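Local atomic coordinates of trichothecene 15-O-acetyltransferase TRI3 (Fusarium sporotrichioides, PDB entry 3FP0), a protein that acetylates the 15-hydroxyl group of trichothecene intermediates during the biosynthesis of mycotoxins such as T-2 toxin. Residues Ala36-Gly41 / Phe416-Leu421; Thr253-Ala258 / Leu411-Phe416; Thr337-Arg342 / Thr359-Arg364. One frame throughout, in Å; residues are numbered along the deposited sequence.

Interaction 1: residues Ala36-Gly41 / Phe416-Leu421; sequences AEAIVG and FEASYL. With FP0 ((3alpha)-15-hydroxy-12,13-epoxytrichothec-9-en-3-yl acetate), chain C.
Ile-39 meets three residues of helix 406-423 with three different parts of its side chain. Its CD1 lies against the carboxylate end of Glu-417, 3.6 Å from OE1. Its CG1 rests on the backbone at Ala-418. Its CG2 meets CD1 of Leu-421 at 3.9 Å. The first torsion explains the split: at chi1 -59° CG1 runs beside the backbone N, while CG2 stands anti to it.

Beside Ile-39, Ala-38 and Ala-418 pack methyl to methyl, CB to CB at 3.6 Å. The same Ala-418 CB also touches the carbonyl of Ala-38, with Ala-38 O at 3.5 Å. Small residues allow this close fit, and the two short helical segments run nearly parallel, at 21°, with their axes 8.0 Å apart. No hydrogen bond crosses between them.

Further out, Glu-417 keeps its side chain extended beyond CG, and its OE2 is hydrogen-bonded to Tyr-263. Glu-37, on another side of helix 36-40, forms a salt bridge with Arg-31.

The short helix also reaches the bound trichothecene. Val-40 CG1 lies 3.4 Å from C13 of the ligand, and Ala-36 CB is 3.4 Å from its epoxide oxygen O2. The arrangement is a close helix-helix packing in which one short helix forms part of the wall of the substrate pocket, with His-414 nearby.

Interaction 2: residues Thr253-Ala258 / Leu411-Phe416; sequences TEYTSA and LRVHNF. With FP0 ((3alpha)-15-hydroxy-12,13-epoxytrichothec-9-en-3-yl acetate), chain C.
The substrate site, through His-414, lies at one end of this packing between helices 246-263 and 406-423. Their segments cross at -37°, with the axes 10.0 Å apart. His-414 is a binding residue for 15-deacetylcalonectrin.

Tyr-255 supplies the inner part of the contact. Its CG is anti to the backbone N (chi1 -171°), which extends the ring toward helix 406-423. There CD2 lies 3.6 Å from Val-413 CG2, and the two side chains cross at about a right angle. The same Val-413 methyl also sits above one face of the His-414 ring, offset toward the rim. The one methyl thus touches both rings. At the outer part of the contact, Thr-256 turns its methyl CG2 to the Phe-416 ring, 3.5 Å from CD2.

Tyr-255 OH and His-414 NE2 are 4.0 Å apart and do not bond directly. A water joins them, at 2.5 Å from Tyr-255 OH and 2.8 Å from His-414 NE2. It lies in the plane of both rings, at their edges. His-414 NE2 also gives a weak hydrogen bond of 3.2 Å to O4 of the ligand's acetyl group, bent to 121° at the hydrogen. O4 lies near the plane of the imidazole.

The water and the acetyl oxygen therefore both gather at NE2. This nitrogen carries one proton at most, so the two probably compete for it or share it. The bond from NE2 to the ligand oxygen is weak and bent, while the water couples the tyrosine hydroxyl to the imidazole and ties helix 246-263 to the substrate site.

Interaction 3: residues Thr337-Arg342 / Thr359-Arg364; sequences TSVDGR and TAAVVR. With FP0 ((3alpha)-15-hydroxy-12,13-epoxytrichothec-9-en-3-yl acetate), chain C.
Val-339 and Thr-359 form the tight end of this strand pair. Their side chains lie side by side and point the same way, with Val-339 CG2 3.5 Å from Thr-359 CG2, closer than usual for two carbons. The Thr-359 hydroxyl is bonded elsewhere, to the backbone oxygen of Leu-406. The backbones of this pair exchange two hydrogen bonds. Thr-359 N reaches Val-339 O at 2.9 Å, in the carbonyl plane. Val-339 N reaches Thr-359 O at 2.8 Å, but from well above the carbonyl plane of Thr-359.

Strands 333-340 and 358-365 make an antiparallel two-stranded sheet. Thr-337 and Ala-361 are a second hydrogen-bonded pair. Thr-337 N to Ala-361 O measures 2.7 Å. Between the two lies the non-hydrogen-bonded pair Ser-338 and Ala-360, whose side chains emerge on the ligand-facing side. Ser-338 CB is 3.4 Å from the acetyl oxygen O4 of the ligand, and Ala-360 CB is 3.8 Å from it.

Packing is looser away from the tight pair. Diagonally across the ladder, Val-339 CG1 is 4.4 Å from Ala-361 CB. At the far end Thr-337 OG1 lies 3.7 Å from Val-363 CG2, the two side chains crossing at a slant. Just beyond the tight pair, the partly exposed Asp-340 turns away from the partner strand, and the chain then leaves the sheet. Asp-340 OD1 accepts from Arg-342 N in an Asx turn and from Arg-342 NH1 in a salt bridge, the two donors coming from opposite faces of the carboxylate.

All three interactions touch the bound trichothecene. Interactions 1 and 2 share helix 406-423 and Phe-416, and their centres are 11 Å apart. They meet at His-414, whose CD2 lies 3.6 Å from Ile-39 CD1. Interaction 3 joins interaction 2 through Tyr-255: its OH lies 3.2 Å from Ala-360 CB, and its CD1 lies 3.5 Å from Val-362 CG2. These two centres are 12 Å apart. Interactions 1 and 3 do not touch; their nearest atoms are about 7 Å apart. Segment 36-41 approaches the epoxide of the ligand, whereas interactions 2 and 3 both approach its acetyl oxygen O4.

Interaction 1: residues Ala36-Gly41 / Phe416-Leu421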
loop_
_atom_site.group_PDB
_atom_site.type_symbol
_atom_site.label_atom_id
_atom_site.label_comp_id
_atom_site.label_asym_id
_atom_site.label_seq_id
_atom_site.Cartn_x
_atom_site.Cartn_y
_atom_site.Cartn_z
ATOM N N ALA A 36 -6.106 9.962 5.677
ATOM C CA ALA A 36 -5.760 8.548 5.942
ATOM C C ALA A 36 -4.531 8.399 6.830
ATOM O O ALA A 36 -4.385 7.368 7.492
ATOM C CB ALA A 36 -5.553 7.801 4.635
ATOM N N GLU A 37 -3.655 9.406 6.883
ATOM C CA GLU A 37 -2.538 9.312 7.862
ATOM C C GLU A 37 -3.052 9.155 9.293
ATOM O O GLU A 37 -2.465 8.433 10.093
ATOM C CB GLU A 37 -1.604 10.522 7.789
ATOM C CG GLU A 37 -0.814 10.637 6.467
ATOM C CD GLU A 37 -0.120 11.993 6.315
ATOM O OE1 GLU A 37 -0.519 12.959 7.006
ATOM O OE2 GLU A 37 0.763 12.095 5.450
ATOM N N ALA A 38 -4.168 9.814 9.605
ATOM C CA ALA A 38 -4.647 9.831 10.978
ATOM C C ALA A 38 -5.209 8.465 11.323
ATOM O O ALA A 38 -5.159 8.062 12.480
ATOM C CB ALA A 38 -5.689 10.927 11.177
ATOM N N ILE A 39 -5.721 7.754 10.314
ATOM C CA ILE A 39 -6.196 6.374 10.519
ATOM C C ILE A 39 -5.004 5.452 10.838
ATOM O O ILE A 39 -4.996 4.812 11.881
ATOM C CB ILE A 39 -7.013 5.783 9.326
ATOM C CG1 ILE A 39 -8.267 6.647 9.028
ATOM C CG2 ILE A 39 -7.376 4.282 9.627
ATOM C CD1 ILE A 39 -9.050 6.290 7.738
ATOM N N VAL A 40 -4.009 5.396 9.946
ATOM C CA VAL A 40 -2.876 4.507 10.177
ATOM C C VAL A 40 -2.036 4.894 11.387
ATOM O O VAL A 40 -1.383 4.046 11.987
ATOM C CB VAL A 40 -1.953 4.290 8.915
ATOM C CG1 VAL A 40 -2.787 3.637 7.811
ATOM C CG2 VAL A 40 -1.353 5.582 8.431
ATOM N N GLY A 41 -2.123 6.160 11.763
ATOM C CA GLY A 41 -1.292 6.694 12.805
ATOM C C GLY A 41 -1.874 6.556 14.190
ATOM O O GLY A 41 -1.174 6.881 15.155
ATOM N N PHE A 416 -12.421 12.191 10.134
ATOM C CA PHE A 416 -13.581 11.723 10.896
ATOM C C PHE A 416 -13.454 10.241 11.263
ATOM O O PHE A 416 -13.685 9.849 12.419
ATOM C CB PHE A 416 -14.883 11.980 10.109
ATOM C CG PHE A 416 -16.060 11.190 10.627
ATOM C CD1 PHE A 416 -16.855 11.685 11.665
ATOM C CD2 PHE A 416 -16.354 9.928 10.102
ATOM C CE1 PHE A 416 -17.939 10.929 12.153
ATOM C CE2 PHE A 416 -17.420 9.158 10.595
ATOM C CZ PHE A 416 -18.215 9.655 11.617
ATOM N N GLU A 417 -13.056 9.417 10.286
ATOM C CA GLU A 417 -12.917 7.974 10.497
ATOM C C GLU A 417 -11.863 7.637 11.535
ATOM O O GLU A 417 -12.036 6.653 12.289
ATOM C CB GLU A 417 -12.586 7.273 9.179
ATOM C CG GLU A 417 -12.654 5.752 9.190
ATOM C CD GLU A 417 -12.571 5.127 7.815
ATOM O OE1 GLU A 417 -12.482 5.875 6.783
ATOM O OE2 GLU A 417 -12.604 3.859 7.782
ATOM N N ALA A 418 -10.744 8.394 11.557
ATOM C CA ALA A 418 -9.724 8.142 12.586
ATOM C C ALA A 418 -10.359 8.370 13.954
ATOM O O ALA A 418 -10.165 7.598 14.877
ATOM C CB ALA A 418 -8.498 9.081 12.386
ATOM N N SER A 419 -11.133 9.434 14.066
ATOM C CA SER A 419 -11.788 9.757 15.330
ATOM C C SER A 419 -12.824 8.711 15.676
ATOM O O SER A 419 -12.887 8.286 16.826
ATOM C CB SER A 419 -12.412 11.148 15.267
ATOM O OG SER A 419 -11.382 12.102 15.467
ATOM N N TYR A 420 -13.586 8.267 14.677
ATOM C CA TYR A 420 -14.606 7.203 14.866
ATOM C C TYR A 420 -13.934 5.889 15.355
ATOM O O TYR A 420 -14.379 5.229 16.319
ATOM C CB TYR A 420 -15.398 7.013 13.557
ATOM C CG TYR A 420 -16.442 5.901 13.587
ATOM C CD1 TYR A 420 -17.798 6.187 13.832
ATOM C CD2 TYR A 420 -16.077 4.575 13.337
ATOM C CE1 TYR A 420 -18.748 5.167 13.857
ATOM C CE2 TYR A 420 -17.007 3.548 13.367
ATOM C CZ TYR A 420 -18.343 3.846 13.632
ATOM O OH TYR A 420 -19.260 2.806 13.664
ATOM N N LEU A 421 -12.826 5.555 14.714
ATOM C CA LEU A 421 -12.060 4.358 15.085
ATOM C C LEU A 421 -11.385 4.472 16.431
ATOM O O LEU A 421 -11.242 3.475 17.111
ATOM C CB LEU A 421 -11.040 4.010 14.010
ATOM C CG LEU A 421 -11.620 3.366 12.735
ATOM C CD1 LEU A 421 -10.569 3.417 11.597
ATOM C CD2 LEU A 421 -12.064 1.930 12.968
HETATM C C2 FP0 C . -8.057 2.849 5.078
HETATM C C6 FP0 C . -6.145 1.507 3.276
HETATM C C5 FP0 C . -6.259 3.064 3.440
HETATM C C4 FP0 C . -7.532 3.618 2.783
HETATM C C3 FP0 C . -8.657 3.562 3.855
HETATM C C11 FP0 C . -7.440 0.808 3.758
HETATM C C10 FP0 C . -7.210 -0.695 4.017
HETATM C C9 FP0 C . -5.973 -1.257 4.139
HETATM C C8 FP0 C . -4.695 -0.483 3.931
HETATM C C12 FP0 C . -6.642 3.369 4.904
HETATM C C13 FP0 C . -5.665 3.325 6.041
HETATM O O4 FP0 C . -10.365 4.458 1.943
HETATM C C17 FP0 C . -10.640 3.355 2.407
HETATM C C18 FP0 C . -11.765 2.443 1.990
HETATM O O3 FP0 C . -9.820 2.850 3.442
HETATM O O2 FP0 C . -6.250 4.571 5.562
HETATM O O1 FP0 C . -8.048 1.410 4.933
HETATM C C14 FP0 C . -5.050 3.848 2.878
HETATM C C7 FP0 C . -4.965 0.999 4.136
HETATM C C15 FP0 C . -6.011 1.181 1.785
HETATM O O12 FP0 C . -4.660 1.203 1.291
HETATM C C16 FP0 C . -5.822 -2.710 4.471
#

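Interaction 2: residues Thr253-Ala258 / Leu411-Phe416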
loop_
_atom_site.group_PDB
_atom_site.type_symbol
_atom_site.label_atom_id
_atom_site.label_comp_id
_atom_site.label_asym_id
_atom_site.label_seq_id
_atom_site.Cartn_x
_atom_site.Cartn_y
_atom_site.Cartn_z
ATOM N N THR A 253 -21.044 13.782 3.876
ATOM C CA THR A 253 -22.056 13.107 4.678
ATOM C C THR A 253 -22.494 11.781 4.058
ATOM O O THR A 253 -22.714 10.802 4.767
ATOM C CB THR A 253 -23.289 14.027 4.854
ATOM O OG1 THR A 253 -22.860 15.205 5.531
ATOM C CG2 THR A 253 -24.358 13.355 5.671
ATOM N N GLU A 254 -22.665 11.772 2.738
ATOM C CA GLU A 254 -22.948 10.536 2.024
ATOM C C GLU A 254 -21.837 9.507 2.281
ATOM O O GLU A 254 -22.124 8.336 2.542
ATOM C CB GLU A 254 -23.125 10.802 0.524
ATOM C CG GLU A 254 -23.448 9.529 -0.296
ATOM C CD GLU A 254 -23.677 9.797 -1.779
ATOM O OE1 GLU A 254 -23.538 10.957 -2.233
ATOM O OE2 GLU A 254 -24.020 8.835 -2.505
ATOM N N TYR A 255 -20.585 9.952 2.259
ATOM C CA TYR A 255 -19.484 9.039 2.487
ATOM C C TYR A 255 -19.514 8.525 3.913
ATOM O O TYR A 255 -19.499 7.323 4.101
ATOM C CB TYR A 255 -18.137 9.662 2.160
ATOM C CG TYR A 255 -17.044 8.638 2.204
ATOM C CD1 TYR A 255 -16.706 7.930 1.045
ATOM C CD2 TYR A 255 -16.419 8.300 3.397
ATOM C CE1 TYR A 255 -15.728 6.952 1.081
ATOM C CE2 TYR A 255 -15.424 7.305 3.445
ATOM C CZ TYR A 255 -15.099 6.640 2.273
ATOM O OH TYR A 255 -14.125 5.671 2.257
ATOM N N THR A 256 -19.576 9.402 4.925
ATOM C CA THR A 256 -19.524 8.933 6.328
ATOM C C THR A 256 -20.746 8.059 6.659
ATOM O O THR A 256 -20.673 7.145 7.503
ATOM C CB THR A 256 -19.388 10.116 7.360
ATOM O OG1 THR A 256 -20.472 11.050 7.187
ATOM C CG2 THR A 256 -18.031 10.856 7.197
ATOM N N SER A 257 -21.883 8.346 6.017
ATOM C CA SER A 257 -23.048 7.454 6.160
ATOM C C SER A 257 -22.797 6.043 5.612
ATOM O O SER A 257 -23.143 5.059 6.270
ATOM C CB SER A 257 -24.305 8.060 5.515
ATOM O OG SER A 257 -24.850 9.011 6.401
ATOM N N ALA A 258 -22.215 5.949 4.415
ATOM C CA ALA A 258 -21.855 4.655 3.797
ATOM C C ALA A 258 -20.790 3.915 4.612
ATOM O O ALA A 258 -20.773 2.682 4.677
ATOM C CB ALA A 258 -21.364 4.863 2.373
ATOM N N LEU A 411 -9.677 13.601 2.692
ATOM C CA LEU A 411 -8.951 14.109 3.871
ATOM C C LEU A 411 -9.912 14.337 5.041
ATOM O O LEU A 411 -9.706 13.886 6.188
ATOM C CB LEU A 411 -8.159 15.359 3.494
ATOM C CG LEU A 411 -7.053 15.114 2.452
ATOM C CD1 LEU A 411 -6.464 16.444 2.014
ATOM C CD2 LEU A 411 -5.959 14.153 2.934
ATOM N N ARG A 412 -11.020 14.967 4.707
ATOM C CA ARG A 412 -11.992 15.321 5.700
ATOM C C ARG A 412 -12.712 14.096 6.277
ATOM O O ARG A 412 -12.927 14.008 7.471
ATOM C CB ARG A 412 -12.984 16.332 5.126
ATOM C CG ARG A 412 -13.881 16.972 6.216
ATOM C CD ARG A 412 -14.891 17.909 5.563
ATOM N NE ARG A 412 -15.835 18.515 6.500
ATOM C CZ ARG A 412 -16.973 19.114 6.132
ATOM N NH1 ARG A 412 -17.321 19.173 4.840
ATOM N NH2 ARG A 412 -17.766 19.640 7.058
ATOM N N VAL A 413 -13.076 13.148 5.430
ATOM C CA VAL A 413 -13.773 11.977 5.928
ATOM C C VAL A 413 -12.836 11.001 6.623
ATOM O O VAL A 413 -13.252 10.333 7.571
ATOM C CB VAL A 413 -14.614 11.269 4.861
ATOM C CG1 VAL A 413 -15.661 12.251 4.295
ATOM C CG2 VAL A 413 -13.705 10.606 3.758
ATOM N N HIS A 414 -11.584 10.903 6.168
ATOM C CA HIS A 414 -10.645 10.074 6.910
ATOM C C HIS A 414 -10.234 10.678 8.273
ATOM O O HIS A 414 -10.016 9.938 9.215
ATOM C CB HIS A 414 -9.450 9.643 6.033
ATOM C CG HIS A 414 -9.828 8.668 4.957
ATOM N ND1 HIS A 414 -9.178 8.604 3.751
ATOM C CD2 HIS A 414 -10.780 7.709 4.921
ATOM C CE1 HIS A 414 -9.702 7.639 3.012
ATOM N NE2 HIS A 414 -10.689 7.088 3.695
ATOM N N ASN A 415 -10.142 12.007 8.385
ATOM C CA ASN A 415 -10.052 12.656 9.716
ATOM C C ASN A 415 -11.188 12.171 10.641
ATOM O O ASN A 415 -10.953 11.742 11.762
ATOM C CB ASN A 415 -10.106 14.179 9.599
ATOM C CG ASN A 415 -8.757 14.799 9.258
ATOM O OD1 ASN A 415 -7.719 14.134 9.311
ATOM N ND2 ASN A 415 -8.780 16.064 8.854
ATOM N N PHE A 416 -12.421 12.191 10.134
ATOM C CA PHE A 416 -13.581 11.723 10.896
ATOM C C PHE A 416 -13.454 10.241 11.263
ATOM O O PHE A 416 -13.685 9.849 12.419
ATOM C CB PHE A 416 -14.883 11.980 10.109
ATOM C CG PHE A 416 -16.060 11.190 10.627
ATOM C CD1 PHE A 416 -16.855 11.685 11.665
ATOM C CD2 PHE A 416 -16.354 9.928 10.102
ATOM C CE1 PHE A 416 -17.939 10.929 12.153
ATOM C CE2 PHE A 416 -17.420 9.158 10.595
ATOM C CZ PHE A 416 -18.215 9.655 11.617
HETATM C C2 FP0 C . -8.057 2.849 5.078
HETATM C C6 FP0 C . -6.145 1.507 3.276
HETATM C C5 FP0 C . -6.259 3.064 3.440
HETATM C C4 FP0 C . -7.532 3.618 2.783
HETATM C C3 FP0 C . -8.657 3.562 3.855
HETATM C C11 FP0 C . -7.440 0.808 3.758
HETATM C C10 FP0 C . -7.210 -0.695 4.017
HETATM C C9 FP0 C . -5.973 -1.257 4.139
HETATM C C8 FP0 C . -4.695 -0.483 3.931
HETATM C C12 FP0 C . -6.642 3.369 4.904
HETATM C C13 FP0 C . -5.665 3.325 6.041
HETATM O O4 FP0 C . -10.365 4.458 1.943
HETATM C C17 FP0 C . -10.640 3.355 2.407
HETATM C C18 FP0 C . -11.765 2.443 1.990
HETATM O O3 FP0 C . -9.820 2.850 3.442
HETATM O O2 FP0 C . -6.250 4.571 5.562
HETATM O O1 FP0 C . -8.048 1.410 4.933
HETATM C C14 FP0 C . -5.050 3.848 2.878
HETATM C C7 FP0 C . -4.965 0.999 4.136
HETATM C C15 FP0 C . -6.011 1.181 1.785
HETATM O O12 FP0 C . -4.660 1.203 1.291
HETATM C C16 FP0 C . -5.822 -2.710 4.471
HETATM O O HOH W 1 -12.630 5.104 4.184
#

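Interaction 3: residues Thr337-Arg342 / Thr359-Arg364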
loop_
_atom_site.group_PDB
_atom_site.type_symbol
_atom_site.label_atom_id
_atom_site.label_comp_id
_atom_site.label_asym_id
_atom_site.label_seq_id
_atom_site.Cartn_x
_atom_site.Cartn_y
_atom_site.Cartn_z
ATOM N N THR A 337 -14.139 2.458 -1.114
ATOM C CA THR A 337 -12.961 1.880 -1.752
ATOM C C THR A 337 -11.982 3.000 -2.039
ATOM O O THR A 337 -12.366 4.049 -2.567
ATOM C CB THR A 337 -13.287 1.119 -3.057
ATOM O OG1 THR A 337 -14.289 0.131 -2.775
ATOM C CG2 THR A 337 -12.075 0.376 -3.580
ATOM N N SER A 338 -10.723 2.769 -1.694
ATOM C CA SER A 338 -9.733 3.835 -1.724
ATOM C C SER A 338 -9.232 4.034 -3.136
ATOM O O SER A 338 -9.227 3.111 -3.959
ATOM C CB SER A 338 -8.556 3.510 -0.801
ATOM O OG SER A 338 -7.953 2.315 -1.257
ATOM N N VAL A 339 -8.795 5.250 -3.395
ATOM C CA VAL A 339 -8.285 5.655 -4.683
ATOM C C VAL A 339 -7.035 6.566 -4.485
ATOM O O VAL A 339 -6.953 7.366 -3.536
ATOM C CB VAL A 339 -9.408 6.273 -5.647
ATOM C CG1 VAL A 339 -10.844 5.648 -5.392
ATOM C CG2 VAL A 339 -9.511 7.752 -5.560
ATOM N N ASP A 340 -6.044 6.382 -5.345
ATOM C CA ASP A 340 -4.901 7.278 -5.389
ATOM C C ASP A 340 -5.429 8.732 -5.678
ATOM O O ASP A 340 -6.196 8.975 -6.631
ATOM C CB ASP A 340 -3.900 6.746 -6.438
ATOM C CG ASP A 340 -2.790 7.712 -6.742
ATOM O OD1 ASP A 340 -2.583 8.645 -5.968
ATOM O OD2 ASP A 340 -2.119 7.527 -7.779
ATOM N N GLY A 341 -5.076 9.663 -4.803
ATOM C CA GLY A 341 -5.563 11.031 -4.884
ATOM C C GLY A 341 -4.680 12.014 -5.634
ATOM O O GLY A 341 -4.974 13.205 -5.672
ATOM N N ARG A 342 -3.575 11.532 -6.195
ATOM C CA ARG A 342 -2.611 12.384 -6.869
ATOM C C ARG A 342 -3.152 13.183 -8.045
ATOM O O ARG A 342 -2.650 14.270 -8.303
ATOM C CB ARG A 342 -1.379 11.586 -7.290
ATOM C CG ARG A 342 -0.518 11.205 -6.080
ATOM C CD ARG A 342 0.550 10.151 -6.456
ATOM N NE ARG A 342 1.415 9.818 -5.316
ATOM C CZ ARG A 342 1.048 9.108 -4.246
ATOM N NH1 ARG A 342 -0.185 8.619 -4.126
ATOM N NH2 ARG A 342 1.909 8.875 -3.262
ATOM N N THR A 359 -7.776 9.032 -1.374
ATOM C CA THR A 359 -9.129 9.408 -1.117
ATOM C C THR A 359 -9.923 8.152 -1.405
ATOM O O THR A 359 -9.358 7.067 -1.377
ATOM C CB THR A 359 -9.573 10.691 -1.898
ATOM O OG1 THR A 359 -10.906 11.060 -1.478
ATOM C CG2 THR A 359 -9.478 10.531 -3.444
ATOM N N ALA A 360 -11.209 8.282 -1.715
ATOM C CA ALA A 360 -12.109 7.140 -1.731
ATOM C C ALA A 360 -13.382 7.420 -2.521
ATOM O O ALA A 360 -13.747 8.569 -2.736
ATOM C CB ALA A 360 -12.469 6.699 -0.300
ATOM N N ALA A 361 -14.006 6.338 -2.976
ATOM C CA ALA A 361 -15.315 6.339 -3.622
ATOM C C ALA A 361 -16.147 5.289 -2.939
ATOM O O ALA A 361 -15.627 4.470 -2.184
ATOM C CB ALA A 361 -15.171 6.010 -5.093
ATOM N N VAL A 362 -17.463 5.322 -3.165
ATOM C CA VAL A 362 -18.357 4.300 -2.627
ATOM C C VAL A 362 -18.874 3.465 -3.805
ATOM O O VAL A 362 -19.614 3.970 -4.655
ATOM C CB VAL A 362 -19.532 4.920 -1.802
ATOM C CG1 VAL A 362 -20.467 3.810 -1.219
ATOM C CG2 VAL A 362 -18.974 5.835 -0.664
ATOM N N VAL A 363 -18.429 2.209 -3.868
ATOM C CA VAL A 363 -18.981 1.230 -4.794
ATOM C C VAL A 363 -20.375 0.803 -4.304
ATOM O O VAL A 363 -20.538 0.415 -3.146
ATOM C CB VAL A 363 -18.018 -0.002 -4.938
ATOM C CG1 VAL A 363 -18.678 -1.159 -5.696
ATOM C CG2 VAL A 363 -16.695 0.420 -5.615
ATOM N N ARG A 364 -21.375 0.862 -5.193
ATOM C CA ARG A 364 -22.733 0.417 -4.855
ATOM C C ARG A 364 -23.253 -0.564 -5.921
ATOM O O ARG A 364 -23.149 -0.293 -7.127
ATOM C CB ARG A 364 -23.695 1.611 -4.773
ATOM C CG ARG A 364 -23.559 2.529 -3.585
ATOM C CD ARG A 364 -24.618 3.650 -3.670
ATOM N NE ARG A 364 -25.968 3.123 -3.934
ATOM C CZ ARG A 364 -26.820 2.715 -2.992
ATOM N NH1 ARG A 364 -26.478 2.778 -1.706
ATOM N NH2 ARG A 364 -28.016 2.225 -3.334
HETATM C C2 FP0 C . -8.057 2.849 5.078
HETATM C C6 FP0 C . -6.145 1.507 3.276
HETATM C C5 FP0 C . -6.259 3.064 3.440
HETATM C C4 FP0 C . -7.532 3.618 2.783
HETATM C C3 FP0 C . -8.657 3.562 3.855
HETATM C C11 FP0 C . -7.440 0.808 3.758
HETATM C C10 FP0 C . -7.210 -0.695 4.017
HETATM C C9 FP0 C . -5.973 -1.257 4.139
HETATM C C8 FP0 C . -4.695 -0.483 3.931
HETATM C C12 FP0 C . -6.642 3.369 4.904
HETATM C C13 FP0 C . -5.665 3.325 6.041
HETATM O O4 FP0 C . -10.365 4.458 1.943
HETATM C C17 FP0 C . -10.640 3.355 2.407
HETATM C C18 FP0 C . -11.765 2.443 1.990
HETATM O O3 FP0 C . -9.820 2.850 3.442
HETATM O O2 FP0 C . -6.250 4.571 5.562
HETATM O O1 FP0 C . -8.048 1.410 4.933
HETATM C C14 FP0 C . -5.050 3.848 2.878
HETATM C C7 FP0 C . -4.965 0.999 4.136
HETATM C C15 FP0 C . -6.011 1.181 1.785
HETATM O O12 FP0 C . -4.660 1.203 1.291
HETATM C C16 FP0 C . -5.822 -2.710 4.471
#